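Local coordinates for single-stranded DNA-binding protein WHY3, chloroplastic (Arabidopsis thaliana, PDB 4KOQ) that binds single-stranded DNA as a homotetramer, guarding the plastid genome against illegitimate recombination and repressing transcription of the kinesin KP1 in the nucleus, at residues A[47-52]-A[68-73]; A[88-93]-A[102-107]; A[119-124]-A[132-137]. All blocks are in the same frame, centred on the assembly; numbering follows the deposited sequence.

Interaction 1: residues A[47-52]-A[68-73]; sequences LLLQFA and FSLSVT. With PO4 (phosphate ion), chain B.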
loop_
_atom_site.group_PDB
_atom_site.type_symbol
_atom_site.label_atom_id
_atom_site.label_comp_id
_atom_site.label_asym_id
_atom_site.label_seq_id
_atom_site.Cartn_x
_atom_site.Cartn_y
_atom_site.Cartn_z
ATOM N N LEU A 47 -5.474 5.864 -16.543
ATOM C CA LEU A 47 -4.695 4.821 -17.159
ATOM C C LEU A 47 -5.158 4.633 -18.597
ATOM O O LEU A 47 -6.367 4.538 -18.875
ATOM C CB LEU A 47 -4.902 3.471 -16.423
ATOM C CG LEU A 47 -4.398 3.440 -14.974
ATOM C CD1 LEU A 47 -4.588 2.078 -14.335
ATOM C CD2 LEU A 47 -2.952 3.861 -14.845
ATOM N N LEU A 48 -4.204 4.552 -19.502
ATOM C CA LEU A 48 -4.489 4.307 -20.902
ATOM C C LEU A 48 -4.268 2.834 -21.226
ATOM O O LEU A 48 -3.156 2.308 -21.110
ATOM C CB LEU A 48 -3.541 5.127 -21.791
ATOM C CG LEU A 48 -3.808 5.005 -23.300
ATOM C CD1 LEU A 48 -5.233 5.413 -23.618
ATOM C CD2 LEU A 48 -2.818 5.836 -24.100
ATOM N N LEU A 49 -5.340 2.187 -21.641
ATOM C CA LEU A 49 -5.312 0.795 -22.048
ATOM C C LEU A 49 -5.284 0.704 -23.565
ATOM O O LEU A 49 -6.107 1.325 -24.215
ATOM C CB LEU A 49 -6.593 0.099 -21.612
ATOM C CG LEU A 49 -7.099 0.224 -20.176
ATOM C CD1 LEU A 49 -8.088 -0.900 -19.869
ATOM C CD2 LEU A 49 -6.020 0.217 -19.193
ATOM N N GLN A 50 -4.349 -0.075 -24.103
ATOM C CA GLN A 50 -4.242 -0.291 -25.550
ATOM C C GLN A 50 -4.358 -1.763 -25.844
ATOM O O GLN A 50 -3.587 -2.553 -25.321
ATOM C CB GLN A 50 -2.901 0.243 -26.049
ATOM C CG GLN A 50 -2.663 1.704 -25.615
ATOM C CD GLN A 50 -1.468 2.359 -26.330
ATOM O OE1 GLN A 50 -1.331 2.287 -27.557
ATOM N NE2 GLN A 50 -0.612 2.992 -25.562
ATOM N N PHE A 51 -5.334 -2.139 -26.671
ATOM C CA PHE A 51 -5.591 -3.544 -26.985
ATOM C C PHE A 51 -5.223 -3.745 -28.448
ATOM O O PHE A 51 -5.585 -2.904 -29.292
ATOM C CB PHE A 51 -7.082 -3.900 -26.855
ATOM C CG PHE A 51 -7.657 -3.848 -25.431
ATOM C CD1 PHE A 51 -7.947 -2.640 -24.811
ATOM C CD2 PHE A 51 -7.981 -5.031 -24.773
ATOM C CE1 PHE A 51 -8.492 -2.615 -23.547
ATOM C CE2 PHE A 51 -8.541 -5.007 -23.519
ATOM C CZ PHE A 51 -8.797 -3.798 -22.910
ATOM N N ALA A 52 -4.541 -4.838 -28.742
ATOM C CA ALA A 52 -4.223 -5.171 -30.146
ATOM C C ALA A 52 -4.430 -6.638 -30.437
ATOM O O ALA A 52 -4.056 -7.512 -29.641
ATOM C CB ALA A 52 -2.789 -4.787 -30.439
ATOM N N PHE A 68 -8.642 2.772 -24.577
ATOM C CA PHE A 68 -9.686 3.114 -23.644
ATOM C C PHE A 68 -9.001 3.800 -22.465
ATOM O O PHE A 68 -7.956 3.340 -22.021
ATOM C CB PHE A 68 -10.433 1.847 -23.207
ATOM C CG PHE A 68 -11.734 2.131 -22.468
ATOM C CD1 PHE A 68 -12.917 2.251 -23.173
ATOM C CD2 PHE A 68 -11.776 2.215 -21.076
ATOM C CE1 PHE A 68 -14.120 2.485 -22.521
ATOM C CE2 PHE A 68 -12.987 2.465 -20.411
ATOM C CZ PHE A 68 -14.158 2.609 -21.154
ATOM N N SER A 69 -9.534 4.933 -22.026
ATOM C CA SER A 69 -8.982 5.674 -20.893
ATOM C C SER A 69 -9.704 5.373 -19.592
ATOM O O SER A 69 -10.821 5.853 -19.391
ATOM C CB SER A 69 -9.112 7.171 -21.166
ATOM O OG SER A 69 -8.343 7.521 -22.306
ATOM N N LEU A 70 -9.055 4.639 -18.690
ATOM C CA LEU A 70 -9.679 4.249 -17.436
ATOM C C LEU A 70 -9.519 5.339 -16.410
ATOM O O LEU A 70 -8.382 5.680 -16.069
ATOM C CB LEU A 70 -8.966 3.019 -16.857
ATOM C CG LEU A 70 -9.410 1.583 -17.035
ATOM C CD1 LEU A 70 -8.645 0.755 -15.978
ATOM C CD2 LEU A 70 -10.893 1.393 -16.897
ATOM N N SER A 71 -10.630 5.886 -15.938
ATOM C CA SER A 71 -10.628 6.932 -14.931
ATOM C C SER A 71 -10.337 6.373 -13.543
ATOM O O SER A 71 -10.432 5.157 -13.275
ATOM C CB SER A 71 -11.981 7.631 -14.894
ATOM O OG SER A 71 -12.917 6.764 -14.276
ATOM N N VAL A 72 -10.032 7.285 -12.630
ATOM C CA VAL A 72 -9.888 6.930 -11.223
ATOM C C VAL A 72 -11.067 6.122 -10.686
ATOM O O VAL A 72 -10.872 5.122 -9.994
ATOM C CB VAL A 72 -9.660 8.228 -10.427
ATOM C CG1 VAL A 72 -9.908 8.045 -8.979
ATOM C CG2 VAL A 72 -8.249 8.751 -10.706
ATOM N N THR A 73 -12.300 6.556 -10.958
ATOM C CA THR A 73 -13.477 5.836 -10.436
ATOM C C THR A 73 -13.564 4.445 -11.036
ATOM O O THR A 73 -13.859 3.499 -10.352
ATOM C CB THR A 73 -14.786 6.610 -10.726
ATOM O OG1 THR A 73 -14.717 7.882 -10.074
ATOM C CG2 THR A 73 -16.004 5.857 -10.209
HETATM P P PO4 B . -11.526 6.788 -24.363
HETATM O O1 PO4 B . -10.628 5.917 -25.192
HETATM O O2 PO4 B . -12.702 7.262 -25.180
HETATM O O3 PO4 B . -12.072 6.075 -23.174
HETATM O O4 PO4 B . -10.712 7.959 -23.849
#
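The antiparallel hairpin formed by strands 39-56 and 59-70 of the Whirly domain brings Leu47 opposite Leu70 and Leu49 opposite Phe68. Both are hydrogen-bonded pairs, each closed by two backbone bonds; the shortest joins Leu70 N to Leu47 O at 2.7 Å. Leu47, Leu49, Phe68 and Leu70 share one face of the sheet. There the side chains of Leu49 and Leu70 cross obliquely, Leu49 CD1 lying 4.0 Å from Leu70 CG, while those of Leu47 and Leu70 approach at their CB atoms, 4.1 Å apart. Large apolar side chains suit this buried face, which packs on Leu107 of strand 103-111 and, through Leu47 and Leu70, on helix 72-79. Leu48 and Ser69, a non-hydrogen-bonded pair, occupy the other face, where Leu48 CD1 approaches Ser69 OG.

On strand 59-70, an outermost strand within this chain, Ser69 N points to a phosphate ion, probably from the crystallisation liquor. The bond from Ser69 N to phosphate O3 is 3.0 Å and nearly straight at 172°. Serine's short side chain keeps OG close to its own N (chi1 -63°), and Ser69 OG donates to phosphate O4 at 2.9 Å, so backbone N-H and hydroxyl together grip the anion. Phosphate O3 also lies over one face of the Phe68 ring, toward its rim. Apolar and polar side chains alternate along 68-71, typical of an antiparallel hairpin with one face turned to a hydrophobic core.

Interaction 2: residues A[88-93]-A[102-107]; sequences EFFHDP and KVRKVL. With PO4 (phosphate ion), chain B.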
loop_
_atom_site.group_PDB
_atom_site.type_symbol
_atom_site.label_atom_id
_atom_site.label_comp_id
_atom_site.label_asym_id
_atom_site.label_seq_id
_atom_site.Cartn_x
_atom_site.Cartn_y
_atom_site.Cartn_z
ATOM N N GLU A 88 -18.796 -2.894 -16.460
ATOM C CA GLU A 88 -18.891 -2.467 -17.861
ATOM C C GLU A 88 -18.902 -0.956 -17.875
ATOM O O GLU A 88 -19.702 -0.311 -17.177
ATOM C CB GLU A 88 -20.188 -3.015 -18.488
ATOM C CG GLU A 88 -20.282 -2.893 -19.965
ATOM C CD GLU A 88 -21.439 -3.740 -20.557
ATOM O OE1 GLU A 88 -22.388 -4.056 -19.826
ATOM O OE2 GLU A 88 -21.385 -4.085 -21.752
ATOM N N PHE A 89 -18.012 -0.391 -18.665
ATOM C CA PHE A 89 -17.872 1.054 -18.778
ATOM C C PHE A 89 -18.160 1.519 -20.195
ATOM O O PHE A 89 -17.648 0.947 -21.146
ATOM C CB PHE A 89 -16.442 1.457 -18.441
ATOM C CG PHE A 89 -15.921 0.863 -17.185
ATOM C CD1 PHE A 89 -16.649 0.924 -16.006
ATOM C CD2 PHE A 89 -14.692 0.258 -17.163
ATOM C CE1 PHE A 89 -16.122 0.358 -14.806
ATOM C CE2 PHE A 89 -14.168 -0.282 -15.987
ATOM C CZ PHE A 89 -14.884 -0.224 -14.814
ATOM N N PHE A 90 -18.933 2.597 -20.328
ATOM C CA PHE A 90 -19.297 3.135 -21.619
ATOM C C PHE A 90 -18.754 4.549 -21.795
ATOM O O PHE A 90 -19.027 5.423 -20.974
ATOM C CB PHE A 90 -20.824 3.224 -21.733
ATOM C CG PHE A 90 -21.525 1.921 -21.493
ATOM C CD1 PHE A 90 -21.721 1.452 -20.203
ATOM C CD2 PHE A 90 -21.981 1.162 -22.544
ATOM C CE1 PHE A 90 -22.362 0.242 -19.974
ATOM C CE2 PHE A 90 -22.642 -0.050 -22.318
ATOM C CZ PHE A 90 -22.818 -0.506 -21.042
ATOM N N HIS A 91 -18.019 4.766 -22.872
ATOM C CA HIS A 91 -17.432 6.051 -23.170
ATOM C C HIS A 91 -17.808 6.496 -24.573
ATOM O O HIS A 91 -17.697 5.727 -25.526
ATOM C CB HIS A 91 -15.916 5.999 -23.124
ATOM C CG HIS A 91 -15.340 5.893 -21.731
ATOM N ND1 HIS A 91 -13.980 5.902 -21.498
ATOM C CD2 HIS A 91 -15.928 5.713 -20.520
ATOM C CE1 HIS A 91 -13.754 5.767 -20.200
ATOM N NE2 HIS A 91 -14.914 5.653 -19.581
ATOM N N ASP A 92 -18.177 7.772 -24.684
ATOM C CA ASP A 92 -18.297 8.450 -25.968
ATOM C C ASP A 92 -17.103 9.376 -26.136
ATOM O O ASP A 92 -16.993 10.368 -25.428
ATOM C CB ASP A 92 -19.585 9.268 -26.012
ATOM C CG ASP A 92 -19.759 10.023 -27.330
ATOM O OD1 ASP A 92 -18.785 10.145 -28.102
ATOM O OD2 ASP A 92 -20.883 10.507 -27.582
ATOM N N PRO A 93 -16.204 9.058 -27.074
ATOM C CA PRO A 93 -14.938 9.783 -27.265
ATOM C C PRO A 93 -15.130 11.181 -27.847
ATOM O O PRO A 93 -14.195 11.978 -27.845
ATOM C CB PRO A 93 -14.182 8.939 -28.284
ATOM C CG PRO A 93 -14.976 7.735 -28.516
ATOM C CD PRO A 93 -16.342 7.935 -28.009
ATOM N N LYS A 102 -21.876 9.132 -32.154
ATOM C CA LYS A 102 -21.612 8.321 -33.336
ATOM C C LYS A 102 -20.717 7.106 -33.044
ATOM O O LYS A 102 -20.769 6.107 -33.764
ATOM C CB LYS A 102 -20.988 9.169 -34.426
ATOM C CG LYS A 102 -21.970 10.183 -35.018
ATOM C CD LYS A 102 -21.286 11.036 -36.049
ATOM C CE LYS A 102 -22.180 12.199 -36.499
ATOM N NZ LYS A 102 -21.475 13.011 -37.521
ATOM N N VAL A 103 -19.908 7.206 -31.990
ATOM C CA VAL A 103 -18.985 6.130 -31.616
ATOM C C VAL A 103 -19.123 5.827 -30.137
ATOM O O VAL A 103 -19.164 6.738 -29.301
ATOM C CB VAL A 103 -17.541 6.506 -31.945
ATOM C CG1 VAL A 103 -16.553 5.411 -31.476
ATOM C CG2 VAL A 103 -17.404 6.730 -33.436
ATOM N N ARG A 104 -19.224 4.540 -29.812
ATOM C CA ARG A 104 -19.303 4.120 -28.425
ATOM C C ARG A 104 -18.172 3.142 -28.141
ATOM O O ARG A 104 -17.963 2.225 -28.904
ATOM C CB ARG A 104 -20.642 3.439 -28.195
ATOM C CG ARG A 104 -20.965 3.088 -26.768
ATOM C CD ARG A 104 -22.482 2.927 -26.571
ATOM N NE ARG A 104 -22.877 1.567 -26.203
ATOM C CZ ARG A 104 -23.387 0.656 -27.035
ATOM N NH1 ARG A 104 -23.586 0.936 -28.320
ATOM N NH2 ARG A 104 -23.705 -0.547 -26.579
ATOM N N LYS A 105 -17.475 3.337 -27.032
ATOM C CA LYS A 105 -16.450 2.381 -26.604
ATOM C C LYS A 105 -16.930 1.794 -25.312
ATOM O O LYS A 105 -17.291 2.517 -24.394
ATOM C CB LYS A 105 -15.120 3.058 -26.378
ATOM C CG LYS A 105 -14.503 3.687 -27.620
ATOM C CD LYS A 105 -13.105 4.226 -27.282
ATOM C CE LYS A 105 -12.348 4.646 -28.513
ATOM N NZ LYS A 105 -11.006 5.097 -28.150
ATOM N N VAL A 106 -16.922 0.468 -25.258
ATOM C CA VAL A 106 -17.372 -0.242 -24.112
ATOM C C VAL A 106 -16.288 -1.186 -23.651
ATOM O O VAL A 106 -15.848 -2.062 -24.414
ATOM C CB VAL A 106 -18.606 -1.098 -24.438
ATOM C CG1 VAL A 106 -19.127 -1.732 -23.155
ATOM C CG2 VAL A 106 -19.685 -0.236 -25.082
ATOM N N LEU A 107 -15.884 -1.031 -22.393
ATOM C CA LEU A 107 -14.925 -1.963 -21.795
ATOM C C LEU A 107 -15.705 -2.809 -20.820
ATOM O O LEU A 107 -16.396 -2.282 -19.973
ATOM C CB LEU A 107 -13.832 -1.232 -21.030
ATOM C CG LEU A 107 -12.852 -2.170 -20.322
ATOM C CD1 LEU A 107 -12.023 -2.944 -21.327
ATOM C CD2 LEU A 107 -11.948 -1.434 -19.376
HETATM P P PO4 B . -11.526 6.788 -24.363
HETATM O O1 PO4 B . -10.628 5.917 -25.192
HETATM O O2 PO4 B . -12.702 7.262 -25.180
HETATM O O3 PO4 B . -12.072 6.075 -23.174
HETATM O O4 PO4 B . -10.712 7.959 -23.849
HETATM O O HOH W 1 -19.219 9.498 -31.056
#
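His91 and Lys105, a hydrogen-bonded pair of the antiparallel hairpin made by strands 87-91 and 103-111, reach from one face of the sheet to the same phosphate ion. His91 CG stands beside the backbone N (chi1 -73°). At its edge the ring gives ND1 to phosphate O3 in a short bond of 2.5 Å, nearly straight (174°). NE2 is held by Glu74, which, with the phosphate, probably holds the ring's rotation. Lys105 extends fully beyond CG, bringing NZ within 3.1 Å of phosphate O1 while NZ also bonds to Val67 O. Its long methylene chain crosses the Pro93 ring, with Lys105 CE 4.1 Å from Pro93 CG. Two nitrogens that can carry positive charge would probably help to hold the anion.

On the opposite face Phe90 and Val106 lie side by side, Phe90 CD2 3.7 Å from Val106 CG2. Arg104 runs alongside the ring and bends at chi3, which brings NE to Phe90 CD2; the guanidinium and ring planes are 13° apart, nearly coplanar. Glu88 crosses Val106, its CG and OE2 both near Val106 CG1. At the end of the strand, a water that accepts from Val103 N at 2.6 Å probably donates to Asp92 OD1, which bonds to Phe94 N as well.

Phe89 and Leu107 point the same way, Leu107 CD2 at the ring edge 3.9 Å from Phe89 CD2, and pack on Phe68 and Leu70 of strand 59-70. Helix 72-79 touches Phe89, and strand 117-126 flanks the other side of strand 103-111.

Interaction 3: residues A[119-124]-A[132-137]; sequences FFNLSV and DESVYI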
loop_
_atom_site.group_PDB
_atom_site.type_symbol
_atom_site.label_atom_id
_atom_site.label_comp_id
_atom_site.label_asym_id
_atom_site.label_seq_id
_atom_site.Cartn_x
_atom_site.Cartn_y
_atom_site.Cartn_z
ATOM N N PHE A 119 -11.807 -11.799 -17.861
ATOM C CA PHE A 119 -11.887 -11.645 -19.303
ATOM C C PHE A 119 -12.098 -10.175 -19.559
ATOM O O PHE A 119 -13.096 -9.642 -19.126
ATOM C CB PHE A 119 -13.071 -12.495 -19.797
ATOM C CG PHE A 119 -12.991 -12.929 -21.239
ATOM C CD1 PHE A 119 -11.779 -13.311 -21.827
ATOM C CD2 PHE A 119 -14.145 -13.019 -21.998
ATOM C CE1 PHE A 119 -11.720 -13.740 -23.163
ATOM C CE2 PHE A 119 -14.092 -13.456 -23.324
ATOM C CZ PHE A 119 -12.869 -13.824 -23.904
ATOM N N PHE A 120 -11.172 -9.510 -20.252
ATOM C CA PHE A 120 -11.351 -8.130 -20.625
ATOM C C PHE A 120 -11.820 -8.038 -22.072
ATOM O O PHE A 120 -11.274 -8.684 -22.959
ATOM C CB PHE A 120 -10.033 -7.352 -20.577
ATOM C CG PHE A 120 -9.579 -6.968 -19.178
ATOM C CD1 PHE A 120 -9.622 -7.862 -18.143
ATOM C CD2 PHE A 120 -9.076 -5.702 -18.953
ATOM C CE1 PHE A 120 -9.162 -7.489 -16.862
ATOM C CE2 PHE A 120 -8.609 -5.346 -17.692
ATOM C CZ PHE A 120 -8.644 -6.239 -16.677
ATOM N N ASN A 121 -12.754 -7.146 -22.325
ATOM C CA ASN A 121 -13.205 -6.963 -23.700
ATOM C C ASN A 121 -13.331 -5.488 -23.992
ATOM O O ASN A 121 -13.997 -4.788 -23.256
ATOM C CB ASN A 121 -14.548 -7.666 -23.852
ATOM C CG ASN A 121 -15.217 -7.379 -25.188
ATOM O OD1 ASN A 121 -16.400 -7.080 -25.238
ATOM N ND2 ASN A 121 -14.449 -7.442 -26.262
ATOM N N LEU A 122 -12.693 -4.990 -25.046
ATOM C CA LEU A 122 -12.997 -3.642 -25.509
ATOM C C LEU A 122 -13.710 -3.712 -26.856
ATOM O O LEU A 122 -13.182 -4.326 -27.780
ATOM C CB LEU A 122 -11.717 -2.839 -25.641
ATOM C CG LEU A 122 -11.831 -1.430 -26.211
ATOM C CD1 LEU A 122 -12.761 -0.519 -25.441
ATOM C CD2 LEU A 122 -10.443 -0.796 -26.318
ATOM N N SER A 123 -14.882 -3.079 -26.950
ATOM C CA SER A 123 -15.654 -3.080 -28.194
ATOM C C SER A 123 -15.802 -1.630 -28.563
ATOM O O SER A 123 -16.223 -0.837 -27.747
ATOM C CB SER A 123 -17.009 -3.796 -27.992
ATOM O OG SER A 123 -17.944 -3.549 -29.050
ATOM N N VAL A 124 -15.412 -1.285 -29.786
ATOM C CA VAL A 124 -15.514 0.079 -30.260
ATOM C C VAL A 124 -16.498 0.043 -31.445
ATOM O O VAL A 124 -16.223 -0.610 -32.422
ATOM C CB VAL A 124 -14.160 0.592 -30.739
ATOM C CG1 VAL A 124 -14.296 2.010 -31.246
ATOM C CG2 VAL A 124 -13.083 0.532 -29.596
ATOM N N ASP A 132 -18.272 -3.019 -35.595
ATOM C CA ASP A 132 -17.965 -3.251 -34.191
ATOM C C ASP A 132 -16.571 -3.892 -34.227
ATOM O O ASP A 132 -16.409 -4.979 -34.802
ATOM C CB ASP A 132 -18.986 -4.225 -33.604
ATOM C CG ASP A 132 -18.882 -4.343 -32.102
ATOM O OD1 ASP A 132 -17.765 -4.139 -31.615
ATOM O OD2 ASP A 132 -19.903 -4.621 -31.420
ATOM N N GLU A 133 -15.565 -3.205 -33.673
ATOM C CA GLU A 133 -14.235 -3.781 -33.540
ATOM C C GLU A 133 -14.060 -4.157 -32.071
ATOM O O GLU A 133 -14.139 -3.280 -31.227
ATOM C CB GLU A 133 -13.180 -2.745 -33.897
ATOM C CG GLU A 133 -13.315 -2.202 -35.324
ATOM C CD GLU A 133 -12.797 -3.180 -36.341
ATOM O OE1 GLU A 133 -11.673 -3.694 -36.147
ATOM O OE2 GLU A 133 -13.514 -3.453 -37.329
ATOM N N SER A 134 -13.852 -5.431 -31.796
ATOM C CA SER A 134 -13.928 -5.984 -30.442
ATOM C C SER A 134 -12.674 -6.811 -30.222
ATOM O O SER A 134 -12.316 -7.605 -31.075
ATOM C CB SER A 134 -15.201 -6.840 -30.315
ATOM O OG SER A 134 -15.561 -7.189 -28.974
ATOM N N VAL A 135 -11.971 -6.565 -29.117
ATOM C CA VAL A 135 -10.747 -7.294 -28.780
ATOM C C VAL A 135 -10.960 -7.884 -27.403
ATOM O O VAL A 135 -11.380 -7.160 -26.508
ATOM C CB VAL A 135 -9.500 -6.376 -28.726
ATOM C CG1 VAL A 135 -8.251 -7.199 -28.345
ATOM C CG2 VAL A 135 -9.269 -5.696 -30.057
ATOM N N TYR A 136 -10.708 -9.179 -27.250
ATOM C CA TYR A 136 -10.859 -9.877 -25.974
ATOM C C TYR A 136 -9.511 -10.358 -25.537
ATOM O O TYR A 136 -8.708 -10.812 -26.378
ATOM C CB TYR A 136 -11.709 -11.118 -26.161
ATOM C CG TYR A 136 -13.164 -10.839 -26.413
ATOM C CD1 TYR A 136 -13.629 -10.564 -27.690
ATOM C CD2 TYR A 136 -14.078 -10.890 -25.375
ATOM C CE1 TYR A 136 -14.986 -10.316 -27.910
ATOM C CE2 TYR A 136 -15.414 -10.631 -25.580
ATOM C CZ TYR A 136 -15.866 -10.370 -26.849
ATOM O OH TYR A 136 -17.209 -10.114 -27.040
ATOM N N ILE A 137 -9.254 -10.325 -24.241
ATOM C CA ILE A 137 -8.013 -10.902 -23.737
ATOM C C ILE A 137 -8.285 -11.504 -22.374
ATOM O O ILE A 137 -8.905 -10.883 -21.528
ATOM C CB ILE A 137 -6.883 -9.896 -23.736
ATOM C CG1 ILE A 137 -5.542 -10.606 -23.448
ATOM C CG2 ILE A 137 -7.170 -8.791 -22.732
ATOM C CD1 ILE A 137 -4.316 -9.712 -23.464
#
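Asn121 lays its amide flat over one face of the Tyr136 ring, the planes 6° apart and ND2 3.2 Å above the ring centre. CG stands anti to the backbone N (chi1 172°), which sets it toward the partner strand. There ND2 donates to Ser134 OG at 2.9 Å, almost in the amide plane, and to Val135 O at 3.1 Å from above the carbonyl plane. Val135 O therefore accepts twice, since Leu122 N bonds to it as well. An alanine here would probably leave Ser134 OG without this donor and the Tyr136 ring without its stacked cover, freer to turn. Phe119 meets Tyr136 from another side, Phe119 CE2 to Tyr136 CD2 3.3 Å, with the rings slid apart.

These side chains line one face of a regular antiparallel hairpin, strands 117-126 and 131-140, at the end of the second four-stranded sheet of the Whirly domain. Farther along that face Ser123 OG donates to Asp132 OD1 at 2.6 Å, on the syn side of the carboxylate, and also bonds to Gln125. The other face is mostly apolar: Phe120 CB packs against Ile137 CG2, and Phe120, Leu122, Val135 and Ile137 all touch Phe51 of strand 39-56.

Overall arrangement
From the N terminus, the chain first closes interaction 1, bringing 68-73 back on 47-52 across the fifteen residues 53-67, in the first four-stranded sheet. Helix 72-79 then leads to strand 87-91, and interaction 2 closes the eight-residue loop between 88-93 and 102-107. Strand 103-111 is followed by strand 117-126, and interaction 3 closes the last of these hairpins. The three follow in series; none encloses or crosses another. Interactions 2 and 3 share the second sheet, joined where Val106 N probably bonds to Ser123 O. Interaction 1 lies against both: Phe51 and Phe68 pack on Leu122, Phe51 also on Leu107, and interactions 1 and 2 share the phosphate.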